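Local coordinates for hypothetical protein PAE2307 (Pyrobaculum aerophilum, PDB 1WVQ), which probably acts as an adenosine-specific kinase and carries a stably phosphorylated histidine, at residues G57-R62 / E128-G133. Sequence-based numbering, arbitrary orientation.
Sequences GKRLVR and EPERRG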
loop_
_atom_site.group_PDB
_atom_site.type_symbol
_atom_site.label_atom_id
_atom_site.label_comp_id
_atom_site.label_asym_id
_atom_site.label_seq_id
_atom_site.Cartn_x
_atom_site.Cartn_y
_atom_site.Cartn_z
ATOM N N GLY A 57 -17.086 23.651 -11.171
ATOM C CA GLY A 57 -18.502 23.496 -10.886
ATOM C C GLY A 57 -18.977 24.613 -9.975
ATOM O O GLY A 57 -18.674 25.782 -10.211
ATOM N N LYS A 58 -19.712 24.266 -8.923
ATOM C CA LYS A 58 -20.206 25.275 -7.994
ATOM C C LYS A 58 -19.100 25.838 -7.091
ATOM O O LYS A 58 -19.313 26.813 -6.371
ATOM C CB LYS A 58 -21.354 24.699 -7.155
ATOM C CG LYS A 58 -22.614 24.437 -7.977
ATOM C CD LYS A 58 -23.834 24.167 -7.116
ATOM C CE LYS A 58 -25.084 24.088 -7.997
ATOM N NZ LYS A 58 -26.352 24.001 -7.231
ATOM N N ARG A 59 -17.923 25.221 -7.125
ATOM C CA ARG A 59 -16.787 25.693 -6.330
ATOM C C ARG A 59 -17.133 25.901 -4.861
ATOM O O ARG A 59 -16.808 26.933 -4.270
ATOM C CB ARG A 59 -16.259 27.005 -6.917
ATOM C CG ARG A 59 -15.611 26.840 -8.275
ATOM C CD ARG A 59 -15.561 28.163 -9.030
ATOM N NE ARG A 59 -14.791 29.195 -8.341
ATOM C CZ ARG A 59 -14.632 30.428 -8.808
ATOM N NH1 ARG A 59 -15.198 30.769 -9.955
ATOM N NH2 ARG A 59 -13.893 31.309 -8.146
ATOM N N LEU A 60 -17.774 24.908 -4.265
ATOM C CA LEU A 60 -18.159 25.015 -2.870
ATOM C C LEU A 60 -17.244 24.247 -1.938
ATOM O O LEU A 60 -16.648 23.233 -2.318
ATOM C CB LEU A 60 -19.587 24.504 -2.679
ATOM C CG LEU A 60 -20.671 25.233 -3.469
ATOM C CD1 LEU A 60 -21.947 24.416 -3.440
ATOM C CD2 LEU A 60 -20.885 26.628 -2.896
ATOM N N VAL A 61 -17.121 24.754 -0.718
ATOM C CA VAL A 61 -16.333 24.068 0.290
ATOM C C VAL A 61 -17.267 22.951 0.742
ATOM O O VAL A 61 -18.288 23.202 1.392
ATOM C CB VAL A 61 -16.010 24.980 1.486
ATOM C CG1 VAL A 61 -15.294 24.178 2.566
ATOM C CG2 VAL A 61 -15.148 26.146 1.029
ATOM N N ARG A 62 -16.934 21.725 0.358
ATOM C CA ARG A 62 -17.733 20.556 0.699
ATOM C C ARG A 62 -17.278 20.057 2.063
ATOM O O ARG A 62 -16.088 20.092 2.372
ATOM C CB ARG A 62 -17.533 19.474 -0.362
ATOM C CG ARG A 62 -17.788 19.950 -1.779
ATOM C CD ARG A 62 -19.263 20.242 -2.019
ATOM N NE ARG A 62 -19.516 20.692 -3.387
ATOM C CZ ARG A 62 -20.715 20.718 -3.958
ATOM N NH1 ARG A 62 -21.785 20.312 -3.282
ATOM N NH2 ARG A 62 -20.840 21.149 -5.206
ATOM N N GLU A 128 -3.693 35.054 -10.148
ATOM C CA GLU A 128 -4.730 35.751 -10.907
ATOM C C GLU A 128 -5.949 35.835 -9.999
ATOM O O GLU A 128 -6.002 35.163 -8.971
ATOM C CB GLU A 128 -5.095 34.962 -12.169
ATOM C CG GLU A 128 -4.056 35.023 -13.271
ATOM C CD GLU A 128 -4.388 34.110 -14.439
ATOM O OE1 GLU A 128 -5.589 33.938 -14.751
ATOM O OE2 GLU A 128 -3.438 33.577 -15.058
ATOM N N PRO A 129 -6.945 36.663 -10.357
ATOM C CA PRO A 129 -8.113 36.729 -9.474
ATOM C C PRO A 129 -8.721 35.346 -9.243
ATOM O O PRO A 129 -9.007 34.614 -10.187
ATOM C CB PRO A 129 -9.054 37.665 -10.228
ATOM C CG PRO A 129 -8.097 38.627 -10.872
ATOM C CD PRO A 129 -7.020 37.695 -11.409
ATOM N N GLU A 130 -8.885 34.985 -7.974
ATOM C CA GLU A 130 -9.468 33.705 -7.589
ATOM C C GLU A 130 -8.729 32.456 -8.087
ATOM O O GLU A 130 -9.328 31.398 -8.290
ATOM C CB GLU A 130 -10.951 33.689 -7.990
ATOM C CG GLU A 130 -11.765 34.662 -7.123
ATOM C CD GLU A 130 -13.213 34.841 -7.541
ATOM O OE1 GLU A 130 -13.767 33.975 -8.241
ATOM O OE2 GLU A 130 -13.803 35.864 -7.136
ATOM N N ARG A 131 -7.418 32.593 -8.266
ATOM C CA ARG A 131 -6.556 31.491 -8.692
ATOM C C ARG A 131 -5.426 31.411 -7.666
ATOM O O ARG A 131 -4.443 32.150 -7.752
ATOM C CB ARG A 131 -5.979 31.752 -10.085
ATOM C CG ARG A 131 -7.016 31.850 -11.204
ATOM C CD ARG A 131 -7.839 30.583 -11.335
ATOM N NE ARG A 131 -7.015 29.397 -11.540
ATOM C CZ ARG A 131 -6.307 29.147 -12.637
ATOM N NH1 ARG A 131 -6.307 30.002 -13.657
ATOM N NH2 ARG A 131 -5.599 28.025 -12.716
ATOM N N ARG A 132 -5.574 30.508 -6.698
ATOM C CA ARG A 132 -4.601 30.342 -5.622
ATOM C C ARG A 132 -4.102 28.907 -5.453
ATOM O O ARG A 132 -4.794 27.949 -5.795
ATOM C CB ARG A 132 -5.226 30.825 -4.306
ATOM C CG ARG A 132 -5.589 32.309 -4.308
ATOM C CD ARG A 132 -6.707 32.621 -3.315
ATOM N NE ARG A 132 -6.332 32.382 -1.921
ATOM C CZ ARG A 132 -5.650 33.236 -1.166
ATOM N NH1 ARG A 132 -5.261 34.403 -1.669
ATOM N NH2 ARG A 132 -5.363 32.931 0.097
ATOM N N GLY A 133 -2.893 28.773 -4.918
ATOM C CA GLY A 133 -2.314 27.461 -4.699
ATOM C C GLY A 133 -1.401 27.478 -3.488
ATOM O O GLY A 133 -0.883 28.530 -3.103
#
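Arg59 and Glu130 touch across two backbones that stay well apart: their CA atoms, the nearest pair between 57-62 and 128-133, are 10.9 Å from each other, so the two side chains alone span the gap. Arg59 lies in the loop that leads into strand 60-65, while Glu130 sits in the type II beta turn from Glu128 to Arg131, closed by the bond from Arg131 N to Glu128 O at 3.0 Å. Both side chains start toward the other segment and cross at roughly a right angle. The meeting point is a salt bridge, Arg59 NH2 donating to Glu130 OE1 over 2.7 Å. Its N-H...O angle of 149° is somewhat bent. OE1 lies at the edge of the guanidinium, near its plane, but the donor reaches the anti side of OE1 from outside the carboxylate plane. With the planes 60° apart and Arg59 NH1 at 3.9 Å from Glu130 OE1, the pair is joined by a single bond, not a paired, coplanar one. In Arg59 a bend at chi3 (61°) turns the guanidinium so that its NH2 edge meets OE1, whereas the Glu130 chain runs extended beyond CG. Ser142 of the second subunit accepts a hydrogen bond from Arg59 NE through its carbonyl, giving the guanidinium a second hold; His141 of that subunit packs on Arg59, and its Ser142 on Glu130. Were the arginine replaced by an alanine, the Glu130 carboxylate would probably lose this cationic mate and Ser142 O of the second subunit its NE donor. The arrangement is a surface salt bridge at the subunit interface, joining a beta-hairpin turn to the loop before a strand that is outermost in its sheet within this chain but continued by a parallel strand of the second subunit.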